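Local structure of alginate lyase, family PL7 (Zobellia galactanivorans, 3ZPY) at residues A[141-146]-A[156-161]; A[171-176]-A[201-206]; A[6-11]-A[56-61]; A[15-20]-A[43-48]. The protein cleaves the seaweed polysaccharide alginate, probably by beta-elimination along its uronate chain, through the PL7 catalytic domain that makes up this chain. All blocks are in the same frame, centred on the assembly; numbering follows the deposited sequence.

Contact 1: A[141-146]-A[156-161]; sequences RVQFIG and KLKISG
With CG beside its backbone N (chi1 -56°) and its chain extended beyond, Q143 carries its amide across to S160, whose OG is likewise held beside the backbone N (chi1 -67°). Q143 NE2 donates to S160 OG at 2.9 Å. The same Q143 NE2 donates to K158 O at 3.2 Å, from above the carbonyl plane, and since that oxygen takes the backbone N of Q143 as well, two donors of one residue grip it. Q143 OE1 accepts from R141 NE at 3.0 Å, which fixes the turn of the amide; glutamine suits the place because it donates and accepts at once. The R141 guanidinium lays one face over S160, R141 NH2 standing 3.6 Å from S160 CB, while NH1 forms a salt bridge with D138 and NH2 one with E165. V142, F144, L157 and I159 line the other face of the sheet: V142 CG1 meets L157 CD1 at 3.9 Å, and the F144 ring turns its edge to L157 CA. Bulky apolar groups belong on this buried side. The antiparallel pairs from R141–S160 to I145–K156 form a hairpin ladder flanked by strands 117-125 and 171-177, with L195 of the opposing sheet packed against V142, L157 and I159.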
loop_
_atom_site.group_PDB
_atom_site.type_symbol
_atom_site.label_atom_id
_atom_site.label_comp_id
_atom_site.label_asym_id
_atom_site.label_seq_id
_atom_site.Cartn_x
_atom_site.Cartn_y
_atom_site.Cartn_z
ATOM N N ARG A 141 -4.367 -5.889 4.324
ATOM C CA ARG A 141 -4.060 -4.472 4.220
ATOM C C ARG A 141 -3.625 -3.964 5.580
ATOM O O ARG A 141 -4.366 -4.100 6.563
ATOM C CB ARG A 141 -5.299 -3.713 3.779
ATOM C CG ARG A 141 -5.624 -3.929 2.305
ATOM C CD ARG A 141 -6.603 -2.854 1.790
ATOM N NE ARG A 141 -7.832 -2.730 2.588
ATOM C CZ ARG A 141 -8.888 -3.513 2.450
ATOM N NH1 ARG A 141 -8.883 -4.535 1.604
ATOM N NH2 ARG A 141 -9.970 -3.325 3.223
ATOM N N VAL A 142 -2.429 -3.329 5.646
ATOM C CA VAL A 142 -1.886 -2.754 6.874
ATOM C C VAL A 142 -2.195 -1.259 6.806
ATOM O O VAL A 142 -1.768 -0.613 5.851
ATOM C CB VAL A 142 -0.384 -3.025 6.879
ATOM C CG1 VAL A 142 0.221 -2.382 8.128
ATOM C CG2 VAL A 142 -0.051 -4.516 6.827
ATOM N N GLN A 143 -2.960 -0.766 7.793
ATOM C CA GLN A 143 -3.543 0.561 7.659
ATOM C C GLN A 143 -3.393 1.314 8.971
ATOM O O GLN A 143 -3.253 0.743 10.011
ATOM C CB GLN A 143 -5.056 0.491 7.370
ATOM C CG GLN A 143 -5.313 -0.365 6.104
ATOM C CD GLN A 143 -6.650 -0.891 5.989
ATOM O OE1 GLN A 143 -7.265 -0.851 4.905
ATOM N NE2 GLN A 143 -7.102 -1.502 7.088
ATOM N N PHE A 144 -3.377 2.651 8.865
ATOM C CA PHE A 144 -3.689 3.511 10.002
ATOM C C PHE A 144 -5.065 4.184 9.789
ATOM O O PHE A 144 -5.329 4.651 8.689
ATOM C CB PHE A 144 -2.621 4.590 10.227
ATOM C CG PHE A 144 -1.331 4.107 10.806
ATOM C CD1 PHE A 144 -1.189 2.936 11.574
ATOM C CD2 PHE A 144 -0.235 4.952 10.668
ATOM C CE1 PHE A 144 0.075 2.587 12.062
ATOM C CE2 PHE A 144 1.004 4.638 11.183
ATOM C CZ PHE A 144 1.145 3.435 11.903
ATOM N N ILE A 145 -5.834 4.215 10.877
ATOM C CA ILE A 145 -7.134 4.792 10.882
ATOM C C ILE A 145 -7.199 5.841 12.006
ATOM O O ILE A 145 -6.724 5.608 13.133
ATOM C CB ILE A 145 -8.240 3.727 11.036
ATOM C CG1 ILE A 145 -9.641 4.403 10.961
ATOM C CG2 ILE A 145 -8.081 2.895 12.339
ATOM C CD1 ILE A 145 -10.706 3.410 10.645
ATOM N N GLY A 146 -7.809 6.973 11.693
ATOM C CA GLY A 146 -7.922 8.097 12.632
ATOM C C GLY A 146 -8.941 9.105 12.215
ATOM O O GLY A 146 -9.983 8.735 11.664
ATOM N N LYS A 156 -4.945 4.358 15.118
ATOM C CA LYS A 156 -4.884 2.891 15.334
ATOM C C LYS A 156 -4.332 2.171 14.126
ATOM O O LYS A 156 -4.582 2.570 12.966
ATOM C CB LYS A 156 -6.262 2.338 15.673
ATOM C CG LYS A 156 -6.764 2.849 17.017
ATOM C CD LYS A 156 -8.152 2.249 17.273
ATOM C CE LYS A 156 -8.662 2.709 18.618
ATOM N NZ LYS A 156 -9.880 1.933 19.000
ATOM N N LEU A 157 -3.540 1.119 14.376
ATOM C CA LEU A 157 -3.227 0.176 13.368
ATOM C C LEU A 157 -4.523 -0.618 13.073
ATOM O O LEU A 157 -5.166 -1.171 13.994
ATOM C CB LEU A 157 -2.116 -0.759 13.858
ATOM C CG LEU A 157 -1.701 -1.855 12.948
ATOM C CD1 LEU A 157 -0.975 -1.411 11.675
ATOM C CD2 LEU A 157 -0.911 -2.921 13.705
ATOM N N LYS A 158 -4.835 -0.800 11.789
ATOM C CA LYS A 158 -6.051 -1.598 11.418
ATOM C C LYS A 158 -5.612 -2.613 10.388
ATOM O O LYS A 158 -5.012 -2.241 9.377
ATOM C CB LYS A 158 -7.157 -0.692 10.900
ATOM C CG LYS A 158 -8.387 -1.447 10.553
ATOM C CD LYS A 158 -9.558 -0.472 10.357
ATOM C CE LYS A 158 -10.851 -1.268 10.099
ATOM N NZ LYS A 158 -12.017 -0.294 9.988
ATOM N N ILE A 159 -5.956 -3.895 10.661
ATOM C CA ILE A 159 -5.599 -4.987 9.761
ATOM C C ILE A 159 -6.854 -5.440 9.047
ATOM O O ILE A 159 -7.773 -5.961 9.698
ATOM C CB ILE A 159 -4.980 -6.114 10.548
ATOM C CG1 ILE A 159 -3.707 -5.601 11.361
ATOM C CG2 ILE A 159 -4.584 -7.238 9.574
ATOM C CD1 ILE A 159 -2.635 -5.035 10.515
ATOM N N SER A 160 -6.857 -5.210 7.738
ATOM C CA SER A 160 -8.064 -5.548 6.931
ATOM C C SER A 160 -7.609 -6.492 5.802
ATOM O O SER A 160 -6.530 -7.045 5.866
ATOM C CB SER A 160 -8.667 -4.243 6.403
ATOM O OG SER A 160 -9.198 -3.452 7.453
ATOM N N GLY A 161 -8.441 -6.679 4.768
ATOM C CA GLY A 161 -8.212 -7.726 3.807
ATOM C C GLY A 161 -8.775 -9.058 4.228
ATOM O O GLY A 161 -9.297 -9.166 5.344
#

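Contact 2: A[171-176]-A[201-206]; sequences QTFSGY and SVFRKK
A classic beta bulge in edge strand 200-206, where V202 and F203 both face L195, meets F173 and Y176 of strand 171-177, at the margin of the opposing sheet. The axes run nearly antiparallel, 8.9 Å apart, and no direct hydrogen bond crosses; side chains bridge the gap. The F173 ring receives V202 O over one face, off centre toward the rim, with F173 CZ 3.7 Å from that oxygen. F173 CZ also lies at the edge of the F203 ring, 4.3 Å from F203 CD1. The Q171 amide also comes to that edge, its plane steeply inclined to the ring and Q171 OE1 3.7 Å from F203 CE1. Y176 and V202 reach each other tip to tip, Y176 OH to V202 CG1 3.4 Å. A water accepts from Q171 NE2 at 3.0 Å and from K205 NZ at 3.1 Å, long polar side chains suiting this partly exposed margin. An alanine at Q171 would probably leave the F203 edge without its amide neighbour and the water held by K205 without its second donor. Edge strands of two facing sheets meeting through side chains rather than backbone bonds close the side of a beta-sandwich, here the jelly roll of PL7 lyases.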
loop_
_atom_site.group_PDB
_atom_site.type_symbol
_atom_site.label_atom_id
_atom_site.label_comp_id
_atom_site.label_asym_id
_atom_site.label_seq_id
_atom_site.Cartn_x
_atom_site.Cartn_y
_atom_site.Cartn_z
ATOM N N GLN A 171 -9.386 -6.057 12.451
ATOM C CA GLN A 171 -8.845 -5.972 13.845
ATOM C C GLN A 171 -8.089 -4.649 13.939
ATOM O O GLN A 171 -7.426 -4.175 12.997
ATOM C CB GLN A 171 -7.887 -7.106 14.148
ATOM C CG GLN A 171 -8.635 -8.428 14.183
ATOM C CD GLN A 171 -7.769 -9.615 14.532
ATOM O OE1 GLN A 171 -6.796 -9.457 15.248
ATOM N NE2 GLN A 171 -8.123 -10.781 14.071
ATOM N N THR A 172 -8.233 -3.998 15.089
ATOM C CA THR A 172 -7.557 -2.733 15.341
ATOM C C THR A 172 -6.727 -2.814 16.641
ATOM O O THR A 172 -7.026 -3.552 17.555
ATOM C CB THR A 172 -8.520 -1.524 15.467
ATOM O OG1 THR A 172 -9.427 -1.754 16.569
ATOM C CG2 THR A 172 -9.293 -1.306 14.147
ATOM N N PHE A 173 -5.719 -1.963 16.665
ATOM C CA PHE A 173 -4.723 -1.942 17.743
ATOM C C PHE A 173 -4.375 -0.510 18.084
ATOM O O PHE A 173 -3.942 0.267 17.202
ATOM C CB PHE A 173 -3.464 -2.748 17.339
ATOM C CG PHE A 173 -3.791 -4.131 16.915
ATOM C CD1 PHE A 173 -3.819 -5.145 17.870
ATOM C CD2 PHE A 173 -4.062 -4.488 15.544
ATOM C CE1 PHE A 173 -4.243 -6.447 17.532
ATOM C CE2 PHE A 173 -4.499 -5.761 15.228
ATOM C CZ PHE A 173 -4.485 -6.786 16.194
ATOM N N SER A 174 -4.531 -0.157 19.379
ATOM C CA SER A 174 -4.105 1.193 19.835
ATOM C C SER A 174 -2.606 1.444 19.954
ATOM O O SER A 174 -1.823 0.492 20.012
ATOM C CB SER A 174 -4.819 1.498 21.144
ATOM O OG SER A 174 -6.217 1.267 20.925
ATOM N N GLY A 175 -2.261 2.737 20.052
ATOM C CA GLY A 175 -0.931 3.139 20.494
ATOM C C GLY A 175 0.021 3.441 19.347
ATOM O O GLY A 175 1.222 3.491 19.547
ATOM N N TYR A 176 -0.486 3.724 18.170
ATOM C CA TYR A 176 0.298 4.122 17.043
ATOM C C TYR A 176 0.223 5.667 16.844
ATOM O O TYR A 176 -0.664 6.354 17.407
ATOM C CB TYR A 176 -0.108 3.350 15.761
ATOM C CG TYR A 176 0.221 1.881 15.949
ATOM C CD1 TYR A 176 -0.642 1.013 16.675
ATOM C CD2 TYR A 176 1.452 1.373 15.475
ATOM C CE1 TYR A 176 -0.266 -0.299 16.962
ATOM C CE2 TYR A 176 1.777 0.071 15.672
ATOM C CZ TYR A 176 0.902 -0.748 16.403
ATOM O OH TYR A 176 1.305 -2.057 16.647
ATOM N N SER A 201 5.824 -8.842 17.137
ATOM C CA SER A 201 4.656 -9.365 16.365
ATOM C C SER A 201 3.388 -8.723 16.903
ATOM O O SER A 201 2.982 -8.956 18.056
ATOM C CB SER A 201 4.566 -10.862 16.488
ATOM O OG SER A 201 3.391 -11.321 15.875
ATOM N N VAL A 202 2.754 -7.959 16.012
ATOM C CA VAL A 202 1.511 -7.271 16.441
ATOM C C VAL A 202 0.208 -7.883 15.886
ATOM O O VAL A 202 -0.880 -7.625 16.373
ATOM C CB VAL A 202 1.557 -5.750 16.147
ATOM C CG1 VAL A 202 2.772 -5.125 16.829
ATOM C CG2 VAL A 202 1.678 -5.494 14.660
ATOM N N PHE A 203 0.391 -8.748 14.903
ATOM C CA PHE A 203 -0.787 -9.439 14.256
ATOM C C PHE A 203 -0.254 -10.708 13.615
ATOM O O PHE A 203 0.696 -10.621 12.830
ATOM C CB PHE A 203 -1.392 -8.550 13.153
ATOM C CG PHE A 203 -2.469 -9.279 12.428
ATOM C CD1 PHE A 203 -3.709 -9.421 12.948
ATOM C CD2 PHE A 203 -2.139 -9.900 11.224
ATOM C CE1 PHE A 203 -4.689 -10.191 12.278
ATOM C CE2 PHE A 203 -3.091 -10.630 10.539
ATOM C CZ PHE A 203 -4.360 -10.772 11.059
ATOM N N ARG A 204 -0.911 -11.823 13.854
ATOM C CA ARG A 204 -0.515 -13.049 13.188
ATOM C C ARG A 204 -1.772 -13.911 13.091
ATOM O O ARG A 204 -2.408 -14.174 14.149
ATOM C CB ARG A 204 0.572 -13.772 14.019
ATOM C CG ARG A 204 0.886 -15.155 13.493
ATOM C CD ARG A 204 2.044 -15.799 14.248
ATOM N NE ARG A 204 2.048 -17.258 14.095
ATOM C CZ ARG A 204 2.641 -17.909 13.084
ATOM N NH1 ARG A 204 3.361 -17.225 12.189
ATOM N NH2 ARG A 204 2.599 -19.241 13.060
ATOM N N LYS A 205 -2.078 -14.454 11.877
ATOM C CA LYS A 205 -3.318 -15.202 11.724
ATOM C C LYS A 205 -3.174 -16.104 10.531
ATOM O O LYS A 205 -2.660 -15.703 9.486
ATOM C CB LYS A 205 -4.512 -14.242 11.543
ATOM C CG LYS A 205 -5.865 -14.979 11.617
ATOM C CD LYS A 205 -6.986 -13.926 11.754
ATOM C CE LYS A 205 -8.395 -14.563 11.840
ATOM N NZ LYS A 205 -8.453 -15.377 13.068
ATOM N N LYS A 206 -3.691 -17.331 10.676
ATOM C CA LYS A 206 -3.697 -18.307 9.580
ATOM C C LYS A 206 -4.764 -17.965 8.527
ATOM O O LYS A 206 -5.908 -17.653 8.892
ATOM C CB LYS A 206 -3.550 -19.716 10.104
ATOM C CG LYS A 206 -3.258 -20.775 9.053
ATOM C CD LYS A 206 -3.434 -22.175 9.618
ATOM C CE LYS A 206 -2.694 -23.206 8.780
ATOM N NZ LYS A 206 -1.280 -22.810 8.535
HETATM O O HOH W 1 -7.362 -13.416 15.266
#

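Contact 3: A[6-11]-A[56-61]; sequences SVLGIT and EWVYFK
E56 meets the short helix through its backbone: E56 O lies 3.8 Å from V7 CG1, a methyl against a carbonyl oxygen. The E56 side chain sets off away from the helix, lays CG over one face of the W57 ring and ends in a salt bridge with K241, which suits a charged residue at the surface. W57 also points away from the helix, and its backbone N and O are bound by D54 and T53. The strand begins at V58, which turns toward the helix and carries the centre of the contact. With CG1 anti to the backbone N (chi1 172°), its other methyl, V58 CG2, stands anti to the carbonyl carbon, where it packs 3.7 Å from L8 CB and 4.3 Å from V7 CG1. A beta-branched valine fits here, as it favours strand geometry and presents a compact methyl to the helix. Y59 faces away and stacks on Y52. The ring of F60 then comes back near the helix and offers its edge, F60 CZ lying 4.5 Å from L8 CD2, a looser touch. Just beyond L8 the helix ends in a Schellman motif, with G9 as the C-prime residue at positive phi, a conformation glycine adopts readily; I10 N bonds to A5 O, and the G9 N to S6 O bond is weak. Helix 4-8 thus packs where both sheets can be touched: V7 rests on T53 of strand 51-53, while L8 reaches L243 of strand 235-247 and L79 of strand 76-83, one from each sheet.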
loop_
_atom_site.group_PDB
_atom_site.type_symbol
_atom_site.label_atom_id
_atom_site.label_comp_id
_atom_site.label_asym_id
_atom_site.label_seq_id
_atom_site.Cartn_x
_atom_site.Cartn_y
_atom_site.Cartn_z
ATOM N N SER A 6 16.145 5.778 -7.422
ATOM C CA SER A 6 17.553 5.627 -6.941
ATOM C C SER A 6 17.621 5.644 -5.374
ATOM O O SER A 6 18.259 4.795 -4.773
ATOM C CB SER A 6 18.403 6.784 -7.528
ATOM O OG SER A 6 18.670 6.537 -8.878
ATOM N N VAL A 7 16.901 6.588 -4.738
ATOM C CA VAL A 7 16.910 6.682 -3.283
ATOM C C VAL A 7 16.350 5.393 -2.667
ATOM O O VAL A 7 16.883 4.886 -1.662
ATOM C CB VAL A 7 16.160 7.954 -2.812
ATOM C CG1 VAL A 7 15.872 7.862 -1.330
ATOM C CG2 VAL A 7 16.929 9.219 -3.249
ATOM N N LEU A 8 15.240 4.843 -3.239
ATOM C CA LEU A 8 14.592 3.698 -2.650
ATOM C C LEU A 8 15.262 2.382 -3.091
ATOM O O LEU A 8 15.044 1.313 -2.473
ATOM C CB LEU A 8 13.120 3.723 -3.027
ATOM C CG LEU A 8 12.174 2.905 -2.160
ATOM C CD1 LEU A 8 12.144 3.248 -0.661
ATOM C CD2 LEU A 8 10.724 3.038 -2.752
ATOM N N GLY A 9 16.085 2.451 -4.141
ATOM C CA GLY A 9 16.763 1.233 -4.656
ATOM C C GLY A 9 15.866 0.298 -5.427
ATOM O O GLY A 9 15.993 -0.928 -5.304
ATOM N N ILE A 10 14.935 0.839 -6.190
ATOM C CA ILE A 10 13.917 0.012 -6.934
ATOM C C ILE A 10 14.232 0.109 -8.421
ATOM O O ILE A 10 14.851 1.049 -8.880
ATOM C CB ILE A 10 12.435 0.437 -6.651
ATOM C CG1 ILE A 10 12.190 1.934 -6.995
ATOM C CG2 ILE A 10 12.084 0.147 -5.144
ATOM C CD1 ILE A 10 10.722 2.302 -6.862
ATOM N N THR A 11 13.772 -0.876 -9.191
ATOM C CA THR A 11 14.002 -0.865 -10.643
ATOM C C THR A 11 12.692 -1.448 -11.272
ATOM O O THR A 11 11.920 -2.069 -10.532
ATOM C CB THR A 11 15.184 -1.795 -11.035
ATOM O OG1 THR A 11 14.757 -3.174 -10.758
ATOM C CG2 THR A 11 16.475 -1.412 -10.267
ATOM N N GLU A 56 16.078 10.973 1.549
ATOM C CA GLU A 56 16.042 9.983 2.619
ATOM C C GLU A 56 14.808 9.093 2.375
ATOM O O GLU A 56 14.939 7.855 2.379
ATOM C CB GLU A 56 15.895 10.689 3.958
ATOM C CG GLU A 56 15.654 9.750 5.138
ATOM C CD GLU A 56 15.450 10.465 6.486
ATOM O OE1 GLU A 56 15.594 11.725 6.556
ATOM O OE2 GLU A 56 15.097 9.764 7.492
ATOM N N TRP A 57 13.635 9.696 2.249
ATOM C CA TRP A 57 12.385 8.934 2.091
ATOM C C TRP A 57 11.859 9.100 0.644
ATOM O O TRP A 57 12.146 10.070 -0.012
ATOM C CB TRP A 57 11.253 9.506 2.955
ATOM C CG TRP A 57 11.527 9.704 4.418
ATOM C CD1 TRP A 57 12.072 10.817 5.057
ATOM C CD2 TRP A 57 11.306 8.706 5.426
ATOM N NE1 TRP A 57 12.142 10.590 6.433
ATOM C CE2 TRP A 57 11.666 9.298 6.706
ATOM C CE3 TRP A 57 10.747 7.449 5.405
ATOM C CZ2 TRP A 57 11.519 8.611 7.897
ATOM C CZ3 TRP A 57 10.572 6.746 6.579
ATOM C CH2 TRP A 57 10.936 7.319 7.844
ATOM N N VAL A 58 11.019 8.191 0.232
ATOM C CA VAL A 58 10.165 8.335 -0.969
ATOM C C VAL A 58 8.724 8.489 -0.481
ATOM O O VAL A 58 8.257 7.709 0.354
ATOM C CB VAL A 58 10.343 7.173 -1.976
ATOM C CG1 VAL A 58 9.297 7.263 -3.098
ATOM C CG2 VAL A 58 11.778 7.188 -2.531
ATOM N N TYR A 59 8.145 9.575 -0.926
ATOM C CA TYR A 59 6.771 10.001 -0.496
ATOM C C TYR A 59 5.763 9.595 -1.521
ATOM O O TYR A 59 6.035 9.710 -2.755
ATOM C CB TYR A 59 6.758 11.518 -0.444
ATOM C CG TYR A 59 7.626 12.108 0.669
ATOM C CD1 TYR A 59 9.008 12.223 0.506
ATOM C CD2 TYR A 59 7.054 12.599 1.885
ATOM C CE1 TYR A 59 9.839 12.770 1.520
ATOM C CE2 TYR A 59 7.899 13.108 2.888
ATOM C CZ TYR A 59 9.247 13.194 2.712
ATOM O OH TYR A 59 10.038 13.761 3.731
ATOM N N PHE A 60 4.654 9.005 -1.044
ATOM C CA PHE A 60 3.496 8.580 -1.856
ATOM C C PHE A 60 2.384 9.386 -1.374
ATOM O O PHE A 60 1.892 9.202 -0.236
ATOM C CB PHE A 60 3.234 7.103 -1.579
ATOM C CG PHE A 60 4.392 6.190 -1.974
ATOM C CD1 PHE A 60 5.538 6.087 -1.135
ATOM C CD2 PHE A 60 4.332 5.418 -3.154
ATOM C CE1 PHE A 60 6.604 5.233 -1.513
ATOM C CE2 PHE A 60 5.386 4.628 -3.519
ATOM C CZ PHE A 60 6.492 4.479 -2.676
ATOM N N LYS A 61 1.940 10.318 -2.266
ATOM C CA LYS A 61 0.893 11.286 -1.896
ATOM C C LYS A 61 -0.349 11.016 -2.823
ATOM O O LYS A 61 -0.207 11.062 -4.082
ATOM C CB LYS A 61 1.474 12.754 -2.160
ATOM C CG LYS A 61 0.578 13.813 -1.587
ATOM C CD LYS A 61 1.196 15.192 -1.655
ATOM C CE LYS A 61 0.344 16.238 -1.015
ATOM N NZ LYS A 61 1.088 17.514 -0.918
#

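Contact 4: A[15-20]-A[43-48]; sequences WKINSF and NTYSDD
Two hydroxyls carry the polar part of the contact: S19 OG donates to Y45 OH at 2.8 Å, approaching at the edge of the tyrosine ring. Serine is small enough to bring a hydroxyl to the ring tip in the buried interior. Water extends the bond. Lying in the plane of the Y45 ring, one molecule accepts from Y45 OH at 2.7 Å and donates to F20 O at 2.6 Å and to D47 OD2 at 2.7 Å, so the phenol both receives and gives a hydrogen bond. D47 uses its other oxygen, OD1, to take N49 N. The apolar part is slighter: I17 CG2 stands 4.3 Å from Y45 CE2, and the ring lies nearly parallel to that of F51. Tyrosine suits the place by pairing a flat hydrophobic body with a polar tip. A phenylalanine at Y45 would probably keep the packing but leave S19 OG without its acceptor and the water without its donor. Y45 belongs to the long connection between strands 29-31 and 51-53, whose T35, A37 and I40 hold a sodium ion about 9 Å from the Y45 side chain; the connection is pinned here to strand 15-21 of the jelly roll.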
loop_
_atom_site.group_PDB
_atom_site.type_symbol
_atom_site.label_atom_id
_atom_site.label_comp_id
_atom_site.label_asym_id
_atom_site.label_seq_id
_atom_site.Cartn_x
_atom_site.Cartn_y
_atom_site.Cartn_z
ATOM N N TRP A 15 9.899 -3.636 -9.041
ATOM C CA TRP A 15 8.626 -2.995 -8.640
ATOM C C TRP A 15 8.060 -2.200 -9.811
ATOM O O TRP A 15 8.792 -1.518 -10.510
ATOM C CB TRP A 15 8.815 -2.006 -7.507
ATOM C CG TRP A 15 9.359 -2.608 -6.232
ATOM C CD1 TRP A 15 10.706 -2.723 -5.860
ATOM C CD2 TRP A 15 8.582 -3.189 -5.133
ATOM N NE1 TRP A 15 10.801 -3.367 -4.667
ATOM C CE2 TRP A 15 9.543 -3.676 -4.183
ATOM C CE3 TRP A 15 7.192 -3.409 -4.896
ATOM C CZ2 TRP A 15 9.148 -4.287 -3.003
ATOM C CZ3 TRP A 15 6.809 -4.016 -3.733
ATOM C CH2 TRP A 15 7.764 -4.446 -2.786
ATOM N N LYS A 16 6.745 -2.329 -10.037
ATOM C CA LYS A 16 6.044 -1.483 -10.937
ATOM C C LYS A 16 5.425 -0.325 -10.124
ATOM O O LYS A 16 4.881 -0.521 -9.031
ATOM C CB LYS A 16 4.927 -2.309 -11.608
ATOM C CG LYS A 16 3.907 -1.527 -12.411
ATOM C CD LYS A 16 3.014 -2.504 -13.266
ATOM C CE LYS A 16 3.755 -3.479 -14.253
ATOM N NZ LYS A 16 3.032 -4.418 -15.255
ATOM N N ILE A 17 5.467 0.866 -10.728
ATOM C CA ILE A 17 4.978 2.090 -10.059
ATOM C C ILE A 17 3.584 2.442 -10.573
ATOM O O ILE A 17 3.431 2.776 -11.748
ATOM C CB ILE A 17 5.940 3.261 -10.302
ATOM C CG1 ILE A 17 7.292 2.943 -9.738
ATOM C CG2 ILE A 17 5.420 4.503 -9.569
ATOM C CD1 ILE A 17 8.341 3.948 -10.262
ATOM N N ASN A 18 2.601 2.332 -9.624
ATOM C CA ASN A 18 1.203 2.788 -9.877
ATOM C C ASN A 18 1.096 4.284 -9.507
ATOM O O ASN A 18 1.421 4.657 -8.393
ATOM C CB ASN A 18 0.162 2.045 -9.016
ATOM C CG ASN A 18 0.248 0.535 -9.024
ATOM O OD1 ASN A 18 0.557 -0.130 -10.025
ATOM N ND2 ASN A 18 -0.106 -0.012 -7.922
ATOM N N SER A 19 0.789 5.184 -10.463
ATOM C CA SER A 19 0.709 6.594 -10.171
ATOM C C SER A 19 -0.229 7.271 -11.087
ATOM O O SER A 19 -0.982 6.606 -11.884
ATOM C CB SER A 19 2.124 7.218 -10.162
ATOM O OG SER A 19 2.120 8.484 -9.557
ATOM N N PHE A 20 -0.293 8.594 -10.973
ATOM C CA PHE A 20 -1.214 9.394 -11.769
ATOM C C PHE A 20 -0.428 10.421 -12.581
ATOM O O PHE A 20 0.706 10.770 -12.190
ATOM C CB PHE A 20 -2.168 10.207 -10.843
ATOM C CG PHE A 20 -3.318 9.400 -10.315
ATOM C CD1 PHE A 20 -3.147 8.573 -9.210
ATOM C CD2 PHE A 20 -4.601 9.474 -10.947
ATOM C CE1 PHE A 20 -4.182 7.748 -8.775
ATOM C CE2 PHE A 20 -5.622 8.643 -10.479
ATOM C CZ PHE A 20 -5.434 7.839 -9.367
ATOM N N ASN A 43 13.690 5.422 -13.987
ATOM C CA ASN A 43 14.686 5.851 -13.029
ATOM C C ASN A 43 14.743 7.353 -12.895
ATOM O O ASN A 43 15.501 7.817 -12.083
ATOM C CB ASN A 43 16.092 5.309 -13.364
ATOM C CG ASN A 43 17.152 5.573 -12.202
ATOM O OD1 ASN A 43 16.905 5.287 -10.984
ATOM N ND2 ASN A 43 18.326 6.096 -12.589
ATOM N N THR A 44 14.030 8.119 -13.688
ATOM C CA THR A 44 13.892 9.574 -13.465
ATOM C C THR A 44 12.518 10.041 -13.006
ATOM O O THR A 44 12.357 11.221 -12.692
ATOM C CB THR A 44 14.333 10.378 -14.676
ATOM O OG1 THR A 44 13.478 10.065 -15.787
ATOM C CG2 THR A 44 15.707 10.033 -15.143
ATOM N N TYR A 45 11.554 9.136 -12.930
ATOM C CA TYR A 45 10.209 9.588 -12.571
ATOM C C TYR A 45 10.136 10.268 -11.195
ATOM O O TYR A 45 10.515 9.668 -10.174
ATOM C CB TYR A 45 9.219 8.416 -12.596
ATOM C CG TYR A 45 7.821 8.820 -12.196
ATOM C CD1 TYR A 45 7.185 9.924 -12.776
ATOM C CD2 TYR A 45 7.187 8.180 -11.147
ATOM C CE1 TYR A 45 5.903 10.297 -12.389
ATOM C CE2 TYR A 45 5.920 8.573 -10.719
ATOM C CZ TYR A 45 5.302 9.652 -11.299
ATOM O OH TYR A 45 4.018 10.024 -10.887
ATOM N N SER A 46 9.528 11.469 -11.170
ATOM C CA SER A 46 9.272 12.193 -9.938
ATOM C C SER A 46 8.173 13.195 -10.267
ATOM O O SER A 46 8.275 13.899 -11.274
ATOM C CB SER A 46 10.562 12.895 -9.446
ATOM O OG SER A 46 10.350 13.538 -8.208
ATOM N N ASP A 47 7.241 13.340 -9.307
ATOM C CA ASP A 47 6.227 14.333 -9.456
ATOM C C ASP A 47 5.891 14.753 -8.029
ATOM O O ASP A 47 5.407 13.947 -7.248
ATOM C CB ASP A 47 4.989 13.755 -10.157
ATOM C CG ASP A 47 3.868 14.741 -10.345
ATOM O OD1 ASP A 47 3.789 15.807 -9.672
ATOM O OD2 ASP A 47 2.999 14.466 -11.188
ATOM N N ASP A 48 6.112 16.012 -7.696
ATOM C CA ASP A 48 5.851 16.443 -6.324
ATOM C C ASP A 48 4.442 16.357 -5.895
ATOM O O ASP A 48 4.190 16.399 -4.693
ATOM C CB ASP A 48 6.278 17.934 -6.197
ATOM C CG ASP A 48 7.775 18.121 -6.172
ATOM O OD1 ASP A 48 8.526 17.063 -6.250
ATOM O OD2 ASP A 48 8.237 19.325 -6.135
HETATM O O HOH W 2 3.001 12.004 -12.382
#

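Contacts 1, 3 and 4 are largely buried, whereas contact 2 lies toward the surface. Contacts 1 and 2 are neighbours, their centres about 9 Å apart, because strands 154-160 and 171-177 pair in one sheet; contact 1 is bonding within that sheet, contact 2 side-chain packing from its margin to the other sheet. Contacts 3 and 4 form a second cluster, on the far side of the chain's centre from contact 1, joined by a probable hydrogen bond between S6 OG and N43 OD1 and by I10 against W15. Chemistry follows place: a backbone ladder with an amide network in contact 1, rings and bridging water in contact 2, methyl packing under a helix in contact 3, and hydroxyls with water in contact 4.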